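PDB 3VOC: Beta/alpha-amylase from Paenibacillus polymyxa, which hydrolyses alpha-1,4-glucosidic linkages in starch-like polysaccharides, its N-terminal beta-amylase domain, the piece described here, removing maltose units from non-reducing chain ends. Local coordinates for residues G21-Q26 / K61-A66; N192-A197 / L246-S251; D200-G203 / K207-A210. One frame throughout, in Å; residues are numbered along the deposited sequence.

In the fold
Contacts 1 and 2 lie on opposite sides of the chain's centre in a family 14 (beta/alpha)8 barrel, the centres of the two contacts about 45 Å apart; contact 3 is farther out, about 33 Å from the centre of the chain to its own centre. Contact 1 is buried between helices 20-32 and 58-69, which follow the first two barrel strands, and rests on an edge-to-face aromatic pair. Contact 2, partly buried, lays one tryptophan against helix 188-202. That same helix continues into contact 3, where its end meets the short helix 205-212 at a partly buried corner near the surface. Aromatic packing thus carries contacts 1 and 2, whereas contact 3 combines a tyrosine's CB and ring with aliphatic lysine and isoleucine chains.

Contact 1 of 3, residues G21-Q26 / K61-A66; sequences GSFKKQ and KTYANA
Phe-23 and Tyr-63 both send CG away from their backbone nitrogens, chi1 -177° and -167°, and these torsions swing the two rings out of helices 20-32 and 58-69 until they meet. The result is a T-shaped pair: the edge of Phe-23 points at the face of Tyr-63, centroids 5.1 Å apart and planes at 62°. Phe-23 CE2 stands 4.0 Å above the middle of the tyrosine ring, and Phe-23 CZ comes within 3.7 Å of Tyr-63 CZ. In the plane of the Phe-23 ring, at its edge, lies Gln-26 OE1, which is hydrogen-bonded to a Tris molecule probably left from crystallisation. Nearer the surface the aliphatic part of Lys-24 covers the methyl group of Ala-66, CE to CB 4.2 Å, while its NZ goes on to a salt bridge with Glu-69. Tyr-63 also touches Pro-13 and, on strand 37-43, Ile-38 and Thr-40. A serine in place of Tyr-63 would probably leave the Phe-23 edge without its aromatic face and open a gap between the helices and that strand. With no hydrogen bond between the segments, these neighbouring barrel helices are joined here by aromatic and aliphatic contact, with the lysine charge paired at the periphery.

Contact 2 of 3, residues N192-A197 / L246-S251; sequences NAFRTA and LSWYQS
Just before Ala-193 and Phe-194, the pair that meets Trp-248, the carbonyl oxygen of Asn-192 is gripped twice: Thr-196 N and Thr-196 OG1 both reach Asn-192 O at 2.8 Å, from opposite faces of its plane. The hydroxyl thereby doubles the helical bond and probably holds the threonine's rotation. Across the contact Trp-248 does nearly all the touching. With CG anti to N (chi1 166°), its indole extends to helix 188-202, and Phe-194 CB sits 3.6 Å from the centroid of the six-membered ring, almost exactly on its normal, a CH-pi contact. The phenyl ring beyond is turned at 42° to the indole, and Phe-194 CD1 approaches Trp-248 CD2 to 3.6 Å. Two alanines meet the indole farther round: Ala-197 CB lies 3.5 Å from Trp-248 CD1, and Ala-193 CB is 3.9 Å from Trp-248 CZ2. Their small size probably lets the broad ring lie close to the helix. The Phe-194 side chain also touches Ile-222 of a loop. The short segments' axes pass 10.8 Å apart, their N-to-C directions at 116°; in this steep packing helix 188-202, in the long excursion after strand 153-156, rests on helix 240-268, which leads back to strand 275-279 of the TIM barrel.

Contact 3 of 3, residues D200-G203 / K207-A210; sequences DKYG and KINA
Tyr-202, at the last turn of helix 188-202, meets the next helix from its first side-chain atom onward. Its CB lies against the backbone between Lys-207 and Ile-208, 3.8 Å from Lys-207 C and 3.9 Å from Ile-208 N, and touches Ile-208 CG1 at 4.0 Å. At CG the nearest atom of the other helix is Lys-207 O, approached obliquely. One step on, Tyr-202 CD2 is again 4.0 Å from Ile-208 CG1, so that this single methylene spans the CB and the near side of the ring; the two side chains cross at about a right angle. The far part of the ring leads away from helix 205-212. One of its faces carries Lys-201 CG, 3.9 Å above the centre of the Tyr-202 ring, and the phenol OH ends in a hydrogen bond to Asp-244 on helix 240-268. The other oxygen of that carboxylate pairs with Lys-201 NZ, so both neighbours are tied to one acid, which is likely to hold the ring in its rotation.

On the backbone side, Lys-207 runs extended beyond CG past the carbonyl of Tyr-202: its CB and CD each lie 3.3 Å from Tyr-202 O, close van der Waals neighbours of that oxygen. Ile-208, the buried member of the group, also packs on Leu-219 and Ile-222 of a following loop. Gly-203 ends the helix with a positive phi of 108°, at which a CB would jam against the carbonyl oxygen of Tyr-202, and the chain bends there toward helix 205-212. Next, Ser-204 OG hydrogen-bonds Lys-207 N at the start of the second helix. This is a glycine-terminated helix followed at once by another helix, forming a corner at the outer end of the excursion from the barrel.

Contact 1 of 3, residues G21-Q26 / K61-A66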
# COMPACT_ATOMS: atom_id res chain seq x y z
N GLY A 21 -15.16 -13.35 22.19
CA GLY A 21 -16.46 -13.97 21.94
C GLY A 21 -17.21 -13.24 20.85
O GLY A 21 -17.83 -13.86 19.99
N SER A 22 -17.16 -11.91 20.90
CA SER A 22 -17.81 -11.06 19.87
C SER A 22 -17.20 -11.29 18.48
O SER A 22 -17.92 -11.49 17.49
CB SER A 22 -17.67 -9.59 20.25
OG SER A 22 -18.03 -8.73 19.18
N PHE A 23 -15.88 -11.26 18.42
CA PHE A 23 -15.17 -11.45 17.16
C PHE A 23 -15.47 -12.83 16.59
O PHE A 23 -15.70 -12.97 15.39
CB PHE A 23 -13.67 -11.25 17.38
CG PHE A 23 -12.84 -11.35 16.15
CD1 PHE A 23 -13.21 -10.68 14.98
CD2 PHE A 23 -11.67 -12.12 16.14
CE1 PHE A 23 -12.43 -10.77 13.82
CE2 PHE A 23 -10.88 -12.22 14.98
CZ PHE A 23 -11.26 -11.54 13.83
N LYS A 24 -15.50 -13.85 17.46
CA LYS A 24 -15.86 -15.21 17.02
C LYS A 24 -17.27 -15.31 16.41
O LYS A 24 -17.47 -16.02 15.43
CB LYS A 24 -15.68 -16.22 18.16
CG LYS A 24 -14.23 -16.52 18.51
CD LYS A 24 -14.13 -17.55 19.61
CE LYS A 24 -12.67 -17.82 19.98
NZ LYS A 24 -12.49 -19.15 20.63
N LYS A 25 -18.24 -14.60 17.00
CA LYS A 25 -19.60 -14.52 16.43
C LYS A 25 -19.58 -13.90 15.02
O LYS A 25 -20.27 -14.37 14.10
CB LYS A 25 -20.53 -13.69 17.32
CG LYS A 25 -20.98 -14.42 18.59
CD LYS A 25 -21.86 -13.52 19.48
CE LYS A 25 -21.79 -14.03 20.90
NZ LYS A 25 -22.45 -13.13 21.90
N GLN A 26 -18.80 -12.83 14.87
CA GLN A 26 -18.65 -12.19 13.56
C GLN A 26 -18.04 -13.15 12.55
O GLN A 26 -18.50 -13.22 11.40
CB GLN A 26 -17.79 -10.93 13.64
CG GLN A 26 -18.42 -9.75 14.36
CD GLN A 26 -17.45 -8.58 14.43
OE1 GLN A 26 -16.32 -8.75 14.87
NE2 GLN A 26 -17.86 -7.41 13.95
N LYS A 61 -1.29 -15.22 17.14
CA LYS A 61 -1.56 -16.65 17.20
C LYS A 61 -3.00 -16.86 17.70
O LYS A 61 -3.75 -17.66 17.14
CB LYS A 61 -0.54 -17.38 18.07
CG LYS A 61 0.78 -17.68 17.35
CD LYS A 61 1.89 -18.05 18.31
CE LYS A 61 3.17 -18.48 17.55
NZ LYS A 61 4.41 -18.34 18.42
N THR A 62 -3.40 -16.09 18.71
CA THR A 62 -4.80 -16.13 19.18
C THR A 62 -5.78 -15.75 18.07
O THR A 62 -6.82 -16.41 17.87
CB THR A 62 -5.00 -15.21 20.39
OG1 THR A 62 -4.08 -15.59 21.43
CG2 THR A 62 -6.43 -15.33 20.93
N TYR A 63 -5.48 -14.65 17.38
CA TYR A 63 -6.28 -14.17 16.27
C TYR A 63 -6.39 -15.27 15.21
O TYR A 63 -7.50 -15.64 14.81
CB TYR A 63 -5.60 -12.93 15.70
CG TYR A 63 -6.40 -12.10 14.73
CD1 TYR A 63 -6.59 -10.74 14.97
CD2 TYR A 63 -6.94 -12.65 13.55
CE1 TYR A 63 -7.30 -9.94 14.06
CE2 TYR A 63 -7.66 -11.86 12.64
CZ TYR A 63 -7.83 -10.50 12.90
OH TYR A 63 -8.51 -9.68 12.01
N ALA A 64 -5.25 -15.80 14.78
CA ALA A 64 -5.23 -16.85 13.77
C ALA A 64 -5.99 -18.09 14.22
O ALA A 64 -6.71 -18.71 13.42
CB ALA A 64 -3.79 -17.20 13.34
N ASN A 65 -5.84 -18.46 15.50
CA ASN A 65 -6.60 -19.58 16.08
C ASN A 65 -8.11 -19.39 15.96
O ASN A 65 -8.82 -20.32 15.62
CB ASN A 65 -6.24 -19.78 17.55
CG ASN A 65 -4.89 -20.45 17.74
OD1 ASN A 65 -4.30 -20.94 16.78
ND2 ASN A 65 -4.39 -20.45 18.98
N ALA A 66 -8.59 -18.18 16.28
CA ALA A 66 -10.03 -17.87 16.16
C ALA A 66 -10.51 -18.01 14.71
O ALA A 66 -11.57 -18.62 14.43
CB ALA A 66 -10.33 -16.46 16.72

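Contact 2 of 3, residues N192-A197 / L246-S251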
# COMPACT_ATOMS: atom_id res chain seq x y z
N ASN A 192 20.49 13.76 -1.40
CA ASN A 192 21.77 13.19 -1.80
C ASN A 192 21.64 11.94 -2.67
O ASN A 192 22.45 11.73 -3.59
CB ASN A 192 22.63 12.94 -0.56
CG ASN A 192 23.32 14.23 -0.08
OD1 ASN A 192 23.67 15.10 -0.90
ND2 ASN A 192 23.52 14.35 1.22
N ALA A 193 20.62 11.14 -2.42
CA ALA A 193 20.37 9.97 -3.25
C ALA A 193 20.01 10.39 -4.68
O ALA A 193 20.45 9.76 -5.63
CB ALA A 193 19.28 9.09 -2.65
N PHE A 194 19.23 11.46 -4.82
CA PHE A 194 18.90 11.98 -6.15
C PHE A 194 20.15 12.54 -6.84
O PHE A 194 20.37 12.29 -8.02
CB PHE A 194 17.79 13.05 -6.07
CG PHE A 194 17.38 13.66 -7.41
CD1 PHE A 194 17.06 12.85 -8.51
CD2 PHE A 194 17.29 15.05 -7.56
CE1 PHE A 194 16.67 13.41 -9.73
CE2 PHE A 194 16.89 15.63 -8.79
CZ PHE A 194 16.58 14.81 -9.87
N ARG A 195 20.97 13.30 -6.10
CA ARG A 195 22.22 13.82 -6.67
C ARG A 195 23.11 12.67 -7.16
O ARG A 195 23.60 12.67 -8.30
CB ARG A 195 22.98 14.68 -5.64
CG ARG A 195 22.32 15.99 -5.33
CD ARG A 195 22.85 16.64 -4.05
NE ARG A 195 21.97 17.76 -3.71
CZ ARG A 195 21.68 18.17 -2.48
NH1 ARG A 195 22.19 17.55 -1.42
NH2 ARG A 195 20.85 19.20 -2.33
N THR A 196 23.31 11.68 -6.29
CA THR A 196 24.13 10.51 -6.61
C THR A 196 23.56 9.76 -7.82
O THR A 196 24.30 9.38 -8.73
CB THR A 196 24.28 9.58 -5.39
OG1 THR A 196 24.78 10.34 -4.29
CG2 THR A 196 25.26 8.45 -5.67
N ALA A 197 22.24 9.58 -7.84
CA ALA A 197 21.59 8.93 -8.98
C ALA A 197 21.86 9.68 -10.29
O ALA A 197 22.08 9.05 -11.34
CB ALA A 197 20.09 8.79 -8.73
N LEU A 246 11.07 12.61 -11.54
CA LEU A 246 9.92 11.73 -11.34
C LEU A 246 10.27 10.28 -11.56
O LEU A 246 9.78 9.42 -10.84
CB LEU A 246 8.76 12.12 -12.26
CG LEU A 246 7.94 13.34 -11.86
CD1 LEU A 246 6.85 13.58 -12.89
CD2 LEU A 246 7.33 13.16 -10.46
N SER A 247 11.11 10.00 -12.57
CA SER A 247 11.57 8.63 -12.80
C SER A 247 12.37 8.10 -11.61
O SER A 247 12.17 6.96 -11.17
CB SER A 247 12.39 8.54 -14.09
OG SER A 247 12.79 7.20 -14.33
N TRP A 248 13.28 8.94 -11.10
CA TRP A 248 14.07 8.55 -9.93
C TRP A 248 13.18 8.35 -8.69
O TRP A 248 13.33 7.39 -7.94
CB TRP A 248 15.16 9.60 -9.61
CG TRP A 248 15.73 9.37 -8.22
CD1 TRP A 248 16.68 8.45 -7.86
CD2 TRP A 248 15.34 10.05 -7.02
NE1 TRP A 248 16.92 8.52 -6.51
CE2 TRP A 248 16.11 9.50 -5.96
CE3 TRP A 248 14.42 11.07 -6.72
CZ2 TRP A 248 15.99 9.93 -4.64
CZ3 TRP A 248 14.29 11.49 -5.41
CH2 TRP A 248 15.09 10.93 -4.38
N TYR A 249 12.25 9.28 -8.50
CA TYR A 249 11.33 9.27 -7.36
C TYR A 249 10.57 7.94 -7.34
O TYR A 249 10.50 7.27 -6.30
CB TYR A 249 10.40 10.46 -7.53
CG TYR A 249 9.52 10.82 -6.35
CD1 TYR A 249 10.07 11.12 -5.09
CD2 TYR A 249 8.13 10.93 -6.51
CE1 TYR A 249 9.23 11.50 -4.02
CE2 TYR A 249 7.30 11.30 -5.46
CZ TYR A 249 7.85 11.59 -4.22
OH TYR A 249 7.00 11.93 -3.17
N GLN A 250 10.05 7.55 -8.51
CA GLN A 250 9.39 6.25 -8.66
C GLN A 250 10.36 5.08 -8.47
O GLN A 250 10.01 4.09 -7.81
CB GLN A 250 8.65 6.12 -9.99
CG GLN A 250 7.97 4.74 -10.16
CD GLN A 250 7.02 4.67 -11.34
OE1 GLN A 250 6.20 5.56 -11.54
NE2 GLN A 250 7.12 3.58 -12.11
N SER A 251 11.58 5.19 -9.03
CA SER A 251 12.58 4.10 -8.93
C SER A 251 12.92 3.68 -7.48
O SER A 251 13.21 2.50 -7.22
CB SER A 251 13.88 4.42 -9.71
OG SER A 251 14.71 5.32 -8.98

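Contact 3 of 3, residues D200-G203 / K207-A210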
# COMPACT_ATOMS: atom_id res chain seq x y z
N ASP A 200 25.67 9.28 -11.21
CA ASP A 200 25.81 7.93 -11.77
C ASP A 200 25.23 7.80 -13.17
O ASP A 200 25.82 7.13 -14.02
CB ASP A 200 25.16 6.88 -10.85
CG ASP A 200 25.93 6.68 -9.57
OD1 ASP A 200 27.07 7.19 -9.48
OD2 ASP A 200 25.40 6.03 -8.65
N LYS A 201 24.09 8.43 -13.41
CA LYS A 201 23.46 8.32 -14.73
C LYS A 201 24.27 9.08 -15.80
O LYS A 201 24.62 8.52 -16.84
CB LYS A 201 22.01 8.81 -14.70
CG LYS A 201 21.32 8.75 -16.06
CD LYS A 201 19.84 9.12 -16.00
CE LYS A 201 19.19 8.98 -17.37
NZ LYS A 201 17.72 9.20 -17.29
N TYR A 202 24.57 10.36 -15.54
CA TYR A 202 25.18 11.19 -16.57
C TYR A 202 26.70 11.25 -16.50
O TYR A 202 27.35 11.47 -17.52
CB TYR A 202 24.57 12.58 -16.57
CG TYR A 202 23.12 12.53 -16.95
CD1 TYR A 202 22.74 12.17 -18.25
CD2 TYR A 202 22.12 12.80 -16.02
CE1 TYR A 202 21.41 12.09 -18.61
CE2 TYR A 202 20.78 12.74 -16.37
CZ TYR A 202 20.44 12.38 -17.67
OH TYR A 202 19.12 12.33 -18.04
N GLY A 203 27.24 11.05 -15.29
CA GLY A 203 28.68 10.89 -15.10
C GLY A 203 29.40 12.05 -14.43
O GLY A 203 30.47 11.86 -13.89
N LYS A 207 27.88 16.95 -17.28
CA LYS A 207 27.01 16.10 -18.09
C LYS A 207 25.55 16.14 -17.65
O LYS A 207 24.65 15.96 -18.47
CB LYS A 207 27.57 14.68 -18.19
CG LYS A 207 28.78 14.63 -19.15
CD LYS A 207 29.58 13.38 -18.97
CE LYS A 207 30.56 13.19 -20.11
NZ LYS A 207 31.40 11.97 -19.83
N ILE A 208 25.32 16.40 -16.36
CA ILE A 208 23.96 16.65 -15.85
C ILE A 208 23.41 17.94 -16.44
O ILE A 208 22.30 17.96 -16.97
CB ILE A 208 23.90 16.68 -14.29
CG1 ILE A 208 24.22 15.29 -13.71
CG2 ILE A 208 22.52 17.11 -13.82
CD1 ILE A 208 24.56 15.28 -12.19
N ASN A 209 24.20 19.01 -16.37
CA ASN A 209 23.84 20.28 -17.02
C ASN A 209 23.55 20.09 -18.52
O ASN A 209 22.59 20.66 -19.04
CB ASN A 209 24.96 21.31 -16.86
CG ASN A 209 24.95 22.00 -15.49
OD1 ASN A 209 23.92 22.05 -14.80
ND2 ASN A 209 26.09 22.55 -15.11
N ALA A 210 24.37 19.28 -19.19
CA ALA A 210 24.19 19.00 -20.63
C ALA A 210 22.82 18.37 -20.90
O ALA A 210 22.15 18.71 -21.88
CB ALA A 210 25.31 18.08 -21.15